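Local coordinates for protein putative cell surface hydrolase (PDB 3LP5) that is of unconfirmed function but, as a member of the alpha/beta hydrolase superfamily, probably hydrolyses a substrate at the bacterial cell surface, at residues Met9-Ser14 and Asn18-Leu23; Phe100-His105 and Leu110-Phe115; Ala210-Ala213 and Pro218-Lys221; Thr167-Ala172 and Arg228-Ala233; Ser187-Lys192 and Phe202-Val207. One frame throughout, in Å; residues are numbered along the deposited sequence.

Interaction 1 of 5, residues Met9-Ser14 and Asn18-Leu23; sequences MVPGSS and NRFDSL
The phenyl ring of F20 carries P11 over one face, with CB of the proline 3.3 Å from the centroid and 5° off the normal. At the ring's edge, near its plane, M9 CB comes within 3.8 Å of F20 CZ, while D21 OD1 from the same helix also lies in the ring plane at the rim. The carbonyl carbon of V10 approaches obliquely, 4.1 Å from F20 CE1. With CG of F20 anti to the backbone N (chi1 -170°), the ring reaches from helix 17-30 to the end of strand 7-10 and meets the chain just where it leaves the sheet; V64 and H105 pack against the same side chain. Further along, a water bridges the loop to the start of the helix, accepting from N18 N at 2.8 Å and lying 2.9 Å from S14 O. An alanine in place of F20 would remove the surface beneath the proline and would probably leave a gap between helix and strand, with P11 freer to shift. The main interaction is a CH-pi contact, in which the weakly polarised C-H bonds of a proline meet an electron-rich face. Such a contact probably steadies the start of the loop through apolar surface, with no charge from the loop taking part, and in alpha/beta hydrolases that loop commonly contributes to the oxyanion hole.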
# COMPACT_ATOMS: atom_id res chain seq x y z
N MET A 9 -5.76 1.26 3.68
CA MET A 9 -4.51 2.00 3.44
C MET A 9 -3.62 1.88 4.66
O MET A 9 -4.07 2.07 5.81
CB MET A 9 -4.78 3.49 3.16
CG MET A 9 -5.93 3.77 2.03
SD MET A 9 -6.39 5.55 1.93
CE MET A 9 -7.79 5.49 3.03
N VAL A 10 -2.34 1.58 4.43
CA VAL A 10 -1.38 1.31 5.51
C VAL A 10 -0.16 2.15 5.24
O VAL A 10 0.48 2.03 4.18
CB VAL A 10 -0.91 -0.18 5.55
CG1 VAL A 10 0.14 -0.39 6.67
CG2 VAL A 10 -2.12 -1.12 5.80
N PRO A 11 0.14 3.02 6.18
CA PRO A 11 1.22 3.94 5.96
C PRO A 11 2.55 3.35 6.48
O PRO A 11 2.59 2.20 6.86
CB PRO A 11 0.77 5.18 6.75
CG PRO A 11 0.14 4.54 8.03
CD PRO A 11 -0.58 3.28 7.44
N GLY A 12 3.64 4.11 6.40
CA GLY A 12 4.96 3.67 6.81
C GLY A 12 5.40 4.33 8.11
O GLY A 12 4.59 4.59 8.99
N SER A 13 6.68 4.62 8.23
CA SER A 13 7.20 5.23 9.45
C SER A 13 6.91 6.72 9.56
O SER A 13 6.39 7.35 8.62
CB SER A 13 8.70 4.98 9.50
OG SER A 13 9.32 5.59 8.40
N SER A 14 7.22 7.31 10.71
CA SER A 14 6.80 8.69 10.91
C SER A 14 7.42 9.75 9.98
O SER A 14 6.76 10.76 9.71
CB SER A 14 6.83 9.12 12.39
OG SER A 14 8.14 9.28 12.85
N ASN A 18 3.63 12.85 6.97
CA ASN A 18 3.10 14.06 6.34
C ASN A 18 2.61 13.77 4.90
O ASN A 18 1.48 14.19 4.53
CB ASN A 18 4.10 15.24 6.38
CG ASN A 18 4.01 16.11 7.68
OD1 ASN A 18 4.94 16.90 8.03
ND2 ASN A 18 2.88 15.97 8.40
N ARG A 19 3.45 13.08 4.11
CA ARG A 19 3.07 12.69 2.76
C ARG A 19 1.78 11.86 2.78
O ARG A 19 0.81 12.17 2.08
CB ARG A 19 4.17 11.92 2.03
CG ARG A 19 3.80 11.74 0.57
CD ARG A 19 4.59 10.66 -0.16
NE ARG A 19 6.02 10.95 -0.28
CZ ARG A 19 6.56 11.60 -1.30
NH1 ARG A 19 5.82 12.07 -2.30
NH2 ARG A 19 7.85 11.81 -1.31
N PHE A 20 1.77 10.79 3.58
CA PHE A 20 0.54 9.97 3.72
C PHE A 20 -0.73 10.80 4.00
O PHE A 20 -1.73 10.66 3.28
CB PHE A 20 0.73 8.88 4.76
CG PHE A 20 -0.37 7.85 4.81
CD1 PHE A 20 -0.42 6.82 3.87
CD2 PHE A 20 -1.34 7.92 5.81
CE1 PHE A 20 -1.41 5.84 3.93
CE2 PHE A 20 -2.37 6.97 5.91
CZ PHE A 20 -2.41 5.90 4.96
N ASP A 21 -0.69 11.65 5.03
CA ASP A 21 -1.84 12.45 5.43
C ASP A 21 -2.25 13.40 4.29
O ASP A 21 -3.43 13.58 4.02
CB ASP A 21 -1.51 13.28 6.67
CG ASP A 21 -1.40 12.40 7.97
OD1 ASP A 21 -1.48 11.14 7.88
OD2 ASP A 21 -1.26 12.98 9.07
N SER A 22 -1.27 13.99 3.62
CA SER A 22 -1.54 14.83 2.49
C SER A 22 -2.22 14.07 1.36
O SER A 22 -3.19 14.59 0.78
CB SER A 22 -0.26 15.46 1.96
OG SER A 22 0.19 16.41 2.92
N LEU A 23 -1.74 12.86 1.07
CA LEU A 23 -2.37 12.02 0.07
C LEU A 23 -3.83 11.76 0.35
O LEU A 23 -4.64 11.84 -0.56
CB LEU A 23 -1.64 10.65 -0.12
CG LEU A 23 -0.18 10.77 -0.62
CD1 LEU A 23 0.50 9.38 -0.72
CD2 LEU A 23 -0.15 11.50 -1.97
O HOH W 1 6.17 13.09 8.11

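Interaction 2 of 5, residues Phe100-His105 and Leu110-Phe115; sequences FYALGH and LIWTLF
W112 lays one face of its indole on A102, and everything else in this contact is arranged round that plane. The methyl of A102 stands above the six-membered ring, 3.6 Å from CB to the centroid, in a CH-pi contact. Strand 100-105 and helix 110-115 run roughly counter to each other, and their axes approach to 7.9 Å, so the indole spans the interval between them. F100 meets the far end of the indole: the two ring planes are tilted by 30° but slid apart, with F100 CE1 3.6 Å from W112 CH2 and little overlap. The phenyl reaches there because its CG sits between the backbone N and the carbonyl carbon (chi1 68°). At the opposite, pyrrole end, the indole edge faces the backbone. W112 NE1 gives a weak hydrogen bond to L103 O over 3.1 Å, bent to 132° at the hydrogen, and G104 CA lies in the indole plane, 3.7 Å from W112 CD1. G104 leaves little room at W112 CD1, where even a CB would be tight. The turn that joins strand 99-105 to helix 107-118 carries a GxSxG pattern beginning at G104, consistent with the nucleophile elbow of alpha/beta hydrolases. I8 and V10 of strand 7-10 also touch the indole, burying it further. The chemistry is mostly apolar: a methyl and a phenyl fix how the indole lies, and its one polar atom is met, if imperfectly, by a main-chain carbonyl that already serves V10 N of the neighbouring strand.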
# COMPACT_ATOMS: atom_id res chain seq x y z
N PHE A 100 -11.69 -6.34 -1.45
CA PHE A 100 -11.13 -5.06 -1.02
C PHE A 100 -9.94 -4.65 -1.90
O PHE A 100 -9.45 -5.44 -2.73
CB PHE A 100 -10.71 -5.09 0.49
CG PHE A 100 -9.53 -5.99 0.77
CD1 PHE A 100 -8.30 -5.47 0.97
CD2 PHE A 100 -9.70 -7.38 0.81
CE1 PHE A 100 -7.18 -6.29 1.25
CE2 PHE A 100 -8.58 -8.25 1.05
CZ PHE A 100 -7.33 -7.71 1.28
N TYR A 101 -9.55 -3.38 -1.81
CA TYR A 101 -8.33 -2.89 -2.42
C TYR A 101 -7.36 -2.42 -1.32
O TYR A 101 -7.75 -1.96 -0.22
CB TYR A 101 -8.63 -1.73 -3.36
CG TYR A 101 -9.88 -1.95 -4.17
CD1 TYR A 101 -9.82 -2.64 -5.35
CD2 TYR A 101 -11.14 -1.56 -3.69
CE1 TYR A 101 -10.92 -2.87 -6.10
CE2 TYR A 101 -12.29 -1.79 -4.44
CZ TYR A 101 -12.17 -2.45 -5.65
OH TYR A 101 -13.26 -2.71 -6.47
N ALA A 102 -6.09 -2.49 -1.65
CA ALA A 102 -5.08 -2.16 -0.65
C ALA A 102 -4.12 -1.11 -1.18
O ALA A 102 -3.71 -1.18 -2.35
CB ALA A 102 -4.34 -3.44 -0.27
N LEU A 103 -3.80 -0.11 -0.33
CA LEU A 103 -2.77 0.85 -0.61
C LEU A 103 -1.73 0.74 0.50
O LEU A 103 -2.08 0.83 1.69
CB LEU A 103 -3.31 2.28 -0.64
CG LEU A 103 -2.29 3.39 -0.90
CD1 LEU A 103 -1.76 3.43 -2.30
CD2 LEU A 103 -2.82 4.81 -0.61
N GLY A 104 -0.46 0.59 0.13
CA GLY A 104 0.65 0.56 1.10
C GLY A 104 1.66 1.65 0.79
O GLY A 104 2.27 1.69 -0.30
N HIS A 105 1.85 2.57 1.74
CA HIS A 105 2.82 3.62 1.51
C HIS A 105 4.11 3.27 2.23
O HIS A 105 4.10 2.92 3.40
CB HIS A 105 2.29 4.99 1.98
CG HIS A 105 3.26 6.10 1.77
ND1 HIS A 105 3.50 7.07 2.71
CD2 HIS A 105 4.08 6.39 0.72
CE1 HIS A 105 4.43 7.91 2.27
NE2 HIS A 105 4.79 7.52 1.06
N LEU A 110 5.36 -3.23 2.20
CA LEU A 110 5.95 -4.47 2.74
C LEU A 110 5.04 -5.16 3.76
O LEU A 110 4.87 -6.44 3.76
CB LEU A 110 7.30 -4.16 3.45
CG LEU A 110 8.27 -3.20 2.77
CD1 LEU A 110 9.68 -3.25 3.45
CD2 LEU A 110 8.36 -3.55 1.29
N ILE A 111 4.50 -4.37 4.66
CA ILE A 111 3.48 -4.90 5.61
C ILE A 111 2.33 -5.59 4.88
O ILE A 111 2.01 -6.78 5.16
CB ILE A 111 3.00 -3.83 6.56
CG1 ILE A 111 4.19 -3.28 7.33
CG2 ILE A 111 1.88 -4.43 7.52
CD1 ILE A 111 3.96 -1.84 7.99
N TRP A 112 1.74 -4.90 3.89
CA TRP A 112 0.69 -5.52 3.05
C TRP A 112 1.21 -6.77 2.40
O TRP A 112 0.52 -7.79 2.40
CB TRP A 112 0.15 -4.60 1.90
CG TRP A 112 -1.01 -3.84 2.24
CD1 TRP A 112 -1.10 -2.44 2.31
CD2 TRP A 112 -2.28 -4.34 2.68
NE1 TRP A 112 -2.37 -2.08 2.70
CE2 TRP A 112 -3.10 -3.22 2.98
CE3 TRP A 112 -2.84 -5.64 2.80
CZ2 TRP A 112 -4.44 -3.35 3.40
CZ3 TRP A 112 -4.18 -5.77 3.25
CH2 TRP A 112 -4.95 -4.62 3.54
N THR A 113 2.44 -6.73 1.86
CA THR A 113 2.86 -7.91 1.10
C THR A 113 2.96 -9.16 1.97
O THR A 113 2.64 -10.27 1.55
CB THR A 113 4.26 -7.69 0.39
OG1 THR A 113 4.15 -6.57 -0.50
CG2 THR A 113 4.64 -8.89 -0.42
N LEU A 114 3.55 -8.99 3.14
CA LEU A 114 3.79 -10.08 4.03
C LEU A 114 2.40 -10.61 4.50
O LEU A 114 2.15 -11.81 4.53
CB LEU A 114 4.71 -9.61 5.18
CG LEU A 114 5.21 -10.72 6.11
CD1 LEU A 114 6.00 -11.77 5.35
CD2 LEU A 114 6.05 -10.13 7.28
N PHE A 115 1.50 -9.71 4.86
CA PHE A 115 0.13 -10.10 5.24
C PHE A 115 -0.51 -10.93 4.10
O PHE A 115 -1.12 -11.97 4.39
CB PHE A 115 -0.71 -8.86 5.53
CG PHE A 115 -2.19 -9.13 5.58
CD1 PHE A 115 -2.77 -9.61 6.75
CD2 PHE A 115 -2.98 -8.96 4.46
CE1 PHE A 115 -4.14 -9.90 6.81
CE2 PHE A 115 -4.35 -9.30 4.50
CZ PHE A 115 -4.91 -9.75 5.67

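Interaction 3 of 5, residues Ala210-Ala213 and Pro218-Lys221; sequences ANTA and PQNK
The loop carrying T212 and the first turn of the helix carrying Q219 come nearest at A210 and Q219, their CA atoms 6.9 Å apart. The contact is small and rests largely on one long side chain. Q219 leaves the helix with CG between the backbone N and the carbonyl carbon (chi1 64°) and then runs extended, which carries its amide across to the loop. There it crosses the side chain of T212 at an oblique angle. The modelled Q219 NE2 lies 3.4 Å from T212 OG1, but the amide is probably turned over in the model, and whether a hydrogen bond joins the pair stays open. The threonine hydroxyl has firmer partners within its own loop: it is hydrogen-bonded to G209 O and to H214 O, two carbonyls that must compete for its single proton if both are served at once. T212 O in turn accepts a hydrogen bond from R19 NH2 of helix 17-30, which draws that helix into the same polar cluster. On the helix side, D216 OD1 accepts from Q219 N. In alpha/beta hydrolases the connection between the last strand and the last helix of the core usually bears the catalytic histidine; H214 lies in this connection, consistent with that layout, although its role here is not established.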
# COMPACT_ATOMS: atom_id res chain seq x y z
N ALA A 210 9.27 10.17 -5.54
CA ALA A 210 8.39 9.33 -4.70
C ALA A 210 9.16 8.56 -3.64
O ALA A 210 8.58 8.17 -2.64
CB ALA A 210 7.49 8.37 -5.53
N ASN A 211 10.48 8.41 -3.81
CA ASN A 211 11.29 7.65 -2.84
C ASN A 211 11.67 8.48 -1.60
O ASN A 211 12.23 7.92 -0.65
CB ASN A 211 12.60 7.15 -3.47
CG ASN A 211 12.37 6.03 -4.49
OD1 ASN A 211 11.26 5.55 -4.68
ND2 ASN A 211 13.44 5.66 -5.21
N THR A 212 11.46 9.81 -1.65
CA THR A 212 11.89 10.68 -0.56
C THR A 212 10.80 10.67 0.48
O THR A 212 9.61 10.54 0.15
CB THR A 212 12.07 12.16 -1.02
OG1 THR A 212 10.85 12.61 -1.65
CG2 THR A 212 13.18 12.25 -2.01
N ALA A 213 11.21 10.83 1.74
CA ALA A 213 10.29 10.92 2.88
C ALA A 213 9.47 12.20 2.82
O ALA A 213 8.26 12.18 2.98
CB ALA A 213 11.09 10.89 4.19
N PRO A 218 3.88 18.84 -6.29
CA PRO A 218 3.72 18.27 -7.59
C PRO A 218 3.73 16.74 -7.55
O PRO A 218 2.96 16.12 -8.30
CB PRO A 218 4.94 18.80 -8.36
CG PRO A 218 5.05 20.14 -7.85
CD PRO A 218 4.85 19.96 -6.34
N GLN A 219 4.57 16.15 -6.70
CA GLN A 219 4.56 14.69 -6.61
C GLN A 219 3.29 14.10 -6.00
O GLN A 219 2.85 13.03 -6.44
CB GLN A 219 5.89 14.07 -6.07
CG GLN A 219 6.27 14.40 -4.66
CD GLN A 219 7.77 14.19 -4.32
OE1 GLN A 219 8.68 14.79 -4.91
NE2 GLN A 219 8.00 13.39 -3.32
N ASN A 220 2.72 14.73 -4.97
CA ASN A 220 1.44 14.24 -4.41
C ASN A 220 0.27 14.30 -5.40
O ASN A 220 -0.58 13.42 -5.43
CB ASN A 220 1.10 15.00 -3.11
CG ASN A 220 2.14 14.74 -1.99
OD1 ASN A 220 2.94 13.80 -2.09
ND2 ASN A 220 2.15 15.58 -0.95
N LYS A 221 0.20 15.35 -6.20
CA LYS A 221 -0.85 15.42 -7.24
C LYS A 221 -0.80 14.27 -8.24
O LYS A 221 -1.84 13.73 -8.57
CB LYS A 221 -0.82 16.75 -8.02
CG LYS A 221 -1.26 17.96 -7.14
CD LYS A 221 -1.76 19.16 -8.02
CE LYS A 221 -0.63 20.01 -8.61
NZ LYS A 221 -0.96 20.61 -9.96

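Interaction 4 of 5, residues Thr167-Ala172 and Arg228-Ala233; sequences TVYSIA and RQYLLA
Y169 and Y230 make the close side of this contact: Y169 CE1 and Y230 CD1 are 3.3 Å apart, and Y230 CB stands over the face of the Y169 ring, 3.6 Å from its centroid and 11° off the normal. The rings meet obliquely, planes at 41° and centroids 5.0 Å apart, and the two side chains cross at about a right angle. Both have CG anti to the carbonyl carbon, Y169 with chi1 -55°, which brings its ring against the first carbon of the Y230 side chain. The looser side lies at the phenol end of Y169, where a water adds a polar bridge beside the packing: it sits 2.9 Å from Y169 OH and donates to Y230 O at 2.6 Å. That carbonyl lies in a wider, pi-type turn near the end of the helix. A leucine at Y169 would lose both the flat face and the hydroxyl, and would probably open a gap beside Y230 CB and leave the water without its tyrosine partner. The tyrosine pair thus joins strand 167-172 to the C-terminal part of helix 217-231. Strands 201-206 and 127-134 flank the contact, placing T203, I205 and M132 against Y169, while R130 NE from the second of these strands reaches L231 O.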
# COMPACT_ATOMS: atom_id res chain seq x y z
N THR A 167 -3.96 -7.81 -8.96
CA THR A 167 -3.35 -6.83 -9.84
C THR A 167 -2.55 -5.89 -8.96
O THR A 167 -3.10 -5.33 -8.01
CB THR A 167 -4.43 -6.01 -10.65
OG1 THR A 167 -4.93 -6.85 -11.69
CG2 THR A 167 -3.82 -4.89 -11.38
N VAL A 168 -1.25 -5.76 -9.27
CA VAL A 168 -0.34 -4.98 -8.48
C VAL A 168 0.28 -3.83 -9.24
O VAL A 168 0.86 -4.03 -10.35
CB VAL A 168 0.79 -5.82 -7.84
CG1 VAL A 168 1.70 -4.92 -6.97
CG2 VAL A 168 0.18 -7.02 -7.02
N TYR A 169 0.17 -2.63 -8.64
CA TYR A 169 0.92 -1.40 -9.10
C TYR A 169 1.98 -0.98 -8.09
O TYR A 169 1.69 -0.85 -6.87
CB TYR A 169 -0.04 -0.24 -9.31
CG TYR A 169 -1.16 -0.58 -10.27
CD1 TYR A 169 -1.01 -0.32 -11.65
CD2 TYR A 169 -2.34 -1.15 -9.81
CE1 TYR A 169 -2.02 -0.63 -12.56
CE2 TYR A 169 -3.38 -1.46 -10.72
CZ TYR A 169 -3.19 -1.20 -12.08
OH TYR A 169 -4.14 -1.52 -12.98
N SER A 170 3.22 -0.85 -8.56
CA SER A 170 4.30 -0.42 -7.70
C SER A 170 4.86 0.92 -8.24
O SER A 170 5.43 0.95 -9.33
CB SER A 170 5.40 -1.49 -7.66
OG SER A 170 6.54 -1.02 -6.89
N ILE A 171 4.63 2.01 -7.50
CA ILE A 171 5.19 3.34 -7.82
C ILE A 171 6.56 3.44 -7.18
O ILE A 171 6.72 3.09 -6.00
CB ILE A 171 4.30 4.44 -7.27
CG1 ILE A 171 2.92 4.43 -8.01
CG2 ILE A 171 5.01 5.85 -7.28
CD1 ILE A 171 1.80 5.20 -7.27
N ALA A 172 7.55 3.89 -7.97
CA ALA A 172 8.90 4.21 -7.49
C ALA A 172 9.38 5.55 -8.06
O ALA A 172 8.95 6.00 -9.14
CB ALA A 172 9.86 3.10 -7.91
N ARG A 228 -6.28 7.29 -8.12
CA ARG A 228 -7.63 7.37 -8.78
C ARG A 228 -7.77 6.53 -10.08
O ARG A 228 -8.71 5.76 -10.23
CB ARG A 228 -8.00 8.81 -9.03
CG ARG A 228 -8.32 9.54 -7.75
CD ARG A 228 -8.61 11.02 -8.03
NE ARG A 228 -9.77 11.15 -8.93
CZ ARG A 228 -9.99 12.16 -9.75
NH1 ARG A 228 -9.15 13.19 -9.79
NH2 ARG A 228 -11.09 12.19 -10.48
N GLN A 229 -6.83 6.67 -11.01
CA GLN A 229 -6.85 5.95 -12.26
C GLN A 229 -6.67 4.43 -12.12
O GLN A 229 -7.35 3.68 -12.79
CB GLN A 229 -5.79 6.51 -13.20
CG GLN A 229 -5.64 5.73 -14.51
CD GLN A 229 -5.00 6.55 -15.58
OE1 GLN A 229 -4.95 7.79 -15.49
NE2 GLN A 229 -4.51 5.90 -16.61
N TYR A 230 -5.74 3.97 -11.28
CA TYR A 230 -5.37 2.54 -11.28
C TYR A 230 -5.89 1.82 -10.05
O TYR A 230 -6.31 0.69 -10.16
CB TYR A 230 -3.84 2.36 -11.39
CG TYR A 230 -3.30 2.75 -12.76
CD1 TYR A 230 -3.52 1.94 -13.90
CD2 TYR A 230 -2.60 3.94 -12.94
CE1 TYR A 230 -3.05 2.33 -15.15
CE2 TYR A 230 -2.13 4.34 -14.18
CZ TYR A 230 -2.34 3.53 -15.27
OH TYR A 230 -1.85 3.93 -16.49
N LEU A 231 -5.87 2.45 -8.89
CA LEU A 231 -6.33 1.72 -7.67
C LEU A 231 -7.84 1.76 -7.59
O LEU A 231 -8.48 0.72 -7.34
CB LEU A 231 -5.72 2.24 -6.36
CG LEU A 231 -6.03 1.32 -5.15
CD1 LEU A 231 -5.49 -0.12 -5.30
CD2 LEU A 231 -5.59 1.89 -3.84
N LEU A 232 -8.40 2.95 -7.78
CA LEU A 232 -9.85 3.14 -7.72
C LEU A 232 -10.53 2.87 -9.06
O LEU A 232 -11.74 2.78 -9.11
CB LEU A 232 -10.20 4.56 -7.25
CG LEU A 232 -9.63 4.91 -5.87
CD1 LEU A 232 -9.99 6.37 -5.42
CD2 LEU A 232 -10.05 3.93 -4.80
N ALA A 233 -9.76 2.79 -10.14
CA ALA A 233 -10.29 2.57 -11.49
C ALA A 233 -11.41 3.57 -11.88
O ALA A 233 -12.41 3.23 -12.47
CB ALA A 233 -10.74 1.10 -11.70
O HOH W 2 -6.79 -0.75 -12.26

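Interaction 5 of 5, residues Ser187-Lys192 and Phe202-Val207; sequences SVNYGK and FTEITV
K192 and F202 meet first at the base of the lysine, where K192 CB is 3.6 Å from F202 CE2, an oblique approach to the ring. With CG placed between the backbone N and the carbonyl carbon (chi1 76°), the chain starts out from the helix beside the phenyl; CG and CD carry it past, and a bend at chi3 (-31°) turns it to E204. K192 CE lies 3.7 Å from E204 OE2, and NZ ends 4.3 Å from that oxygen, opposite charges near each other but beyond a salt bridge. The lysine follows a type I beta turn, V188 to G191, packed against strand 201-206, an outermost strand of the central sheet of the alpha/beta hydrolase fold. E204 faces this turn with its other oxygen. A water, in plane at the edge of the F202 ring, lies 2.7 Å from E204 OE1 and 3.0 Å from N189 O and probably donates to them. The amide of N189 and the carboxylate are nearly coplanar, 22° apart; N189 OD1 is modelled 3.3 Å from E204 OE1, but the amide is probably turned over; turned back, it would face E204 with its NH2 and might then form a hydrogen bond.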
# COMPACT_ATOMS: atom_id res chain seq x y z
N SER A 187 16.47 -0.80 -4.14
CA SER A 187 15.67 -1.57 -3.17
C SER A 187 14.17 -1.68 -3.58
O SER A 187 13.61 -2.74 -3.60
CB SER A 187 15.84 -0.92 -1.77
OG SER A 187 14.93 -1.49 -0.83
N VAL A 188 13.53 -0.57 -3.94
CA VAL A 188 12.12 -0.59 -4.41
C VAL A 188 11.99 -1.55 -5.59
O VAL A 188 11.01 -2.25 -5.70
CB VAL A 188 11.67 0.80 -4.83
CG1 VAL A 188 10.17 0.81 -5.29
CG2 VAL A 188 11.83 1.73 -3.64
N ASN A 189 13.00 -1.58 -6.45
CA ASN A 189 12.97 -2.40 -7.65
C ASN A 189 12.96 -3.93 -7.37
O ASN A 189 12.56 -4.68 -8.23
CB ASN A 189 14.17 -2.06 -8.53
CG ASN A 189 14.00 -2.57 -9.95
OD1 ASN A 189 12.95 -2.39 -10.58
ND2 ASN A 189 15.02 -3.24 -10.45
N TYR A 190 13.35 -4.36 -6.17
CA TYR A 190 13.27 -5.80 -5.82
C TYR A 190 11.81 -6.31 -5.76
O TYR A 190 11.54 -7.51 -5.79
CB TYR A 190 14.00 -6.08 -4.49
CG TYR A 190 15.49 -6.27 -4.60
CD1 TYR A 190 16.30 -5.27 -5.11
CD2 TYR A 190 16.12 -7.42 -4.03
CE1 TYR A 190 17.72 -5.46 -5.17
CE2 TYR A 190 17.49 -7.59 -4.06
CZ TYR A 190 18.29 -6.61 -4.63
OH TYR A 190 19.67 -6.77 -4.61
N GLY A 191 10.88 -5.37 -5.72
CA GLY A 191 9.41 -5.66 -5.83
C GLY A 191 9.11 -6.62 -6.99
O GLY A 191 8.31 -7.57 -6.81
N LYS A 192 9.73 -6.41 -8.15
CA LYS A 192 9.41 -7.23 -9.32
C LYS A 192 9.77 -8.71 -9.13
O LYS A 192 9.10 -9.58 -9.69
CB LYS A 192 10.09 -6.67 -10.55
CG LYS A 192 11.56 -7.00 -10.54
CD LYS A 192 12.47 -6.20 -11.56
CE LYS A 192 11.77 -5.81 -12.82
NZ LYS A 192 12.81 -5.55 -13.93
N PHE A 202 1.46 -7.20 -12.98
CA PHE A 202 2.35 -6.36 -12.19
C PHE A 202 2.78 -5.18 -13.03
O PHE A 202 3.23 -5.37 -14.18
CB PHE A 202 3.58 -7.15 -11.76
CG PHE A 202 4.59 -6.34 -11.01
CD1 PHE A 202 4.31 -5.85 -9.74
CD2 PHE A 202 5.83 -6.07 -11.58
CE1 PHE A 202 5.24 -5.11 -9.03
CE2 PHE A 202 6.76 -5.31 -10.91
CZ PHE A 202 6.49 -4.86 -9.62
N THR A 203 2.61 -3.98 -12.48
CA THR A 203 2.87 -2.72 -13.23
C THR A 203 3.76 -1.76 -12.44
O THR A 203 3.41 -1.40 -11.34
CB THR A 203 1.57 -2.01 -13.62
OG1 THR A 203 0.84 -2.88 -14.45
CG2 THR A 203 1.79 -0.73 -14.43
N GLU A 204 4.94 -1.42 -12.98
CA GLU A 204 5.81 -0.44 -12.38
C GLU A 204 5.52 0.91 -12.97
O GLU A 204 5.36 1.04 -14.19
CB GLU A 204 7.29 -0.78 -12.62
CG GLU A 204 7.58 -2.20 -12.18
CD GLU A 204 8.95 -2.71 -12.67
OE1 GLU A 204 9.95 -2.32 -12.04
OE2 GLU A 204 9.01 -3.47 -13.68
N ILE A 205 5.50 1.93 -12.10
CA ILE A 205 5.17 3.30 -12.50
C ILE A 205 6.21 4.18 -11.86
O ILE A 205 6.51 4.00 -10.69
CB ILE A 205 3.73 3.74 -12.01
CG1 ILE A 205 2.65 2.85 -12.60
CG2 ILE A 205 3.43 5.26 -12.36
CD1 ILE A 205 1.28 2.87 -11.89
N THR A 206 6.75 5.16 -12.61
CA THR A 206 7.69 6.10 -12.04
C THR A 206 7.01 7.41 -11.69
O THR A 206 6.25 7.98 -12.47
CB THR A 206 8.89 6.39 -13.00
OG1 THR A 206 9.42 5.15 -13.45
CG2 THR A 206 9.99 7.11 -12.28
N VAL A 207 7.32 7.90 -10.49
CA VAL A 207 6.99 9.25 -10.08
C VAL A 207 8.27 9.81 -9.48
O VAL A 207 8.77 9.30 -8.46
CB VAL A 207 5.84 9.27 -9.00
CG1 VAL A 207 5.62 10.67 -8.43
CG2 VAL A 207 4.57 8.77 -9.63
O HOH W 3 10.18 -3.42 -9.57

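Interactions 1, 2, 4 and 5 all reach one sheet. Strands 7-10 and 99-105 join interactions 1 and 2 side by side, V10 O lying 2.9 Å from H105 N, while strands 167-172 and 201-206 join interactions 4 and 5, with V168 O 2.8 Å from T203 N; interaction 5 is nested in the chain loop that interaction 4 closes. By family layout, interactions 1, 2 and 3 probably border the active site: the centre of interaction 1 is about 13 Å from that of interaction 2 and about 11 Å from that of interaction 3, and the latter two centres are about 19 Å apart. A bound sodium ion lies about 11 Å from the side chain of M9, outside these contacts.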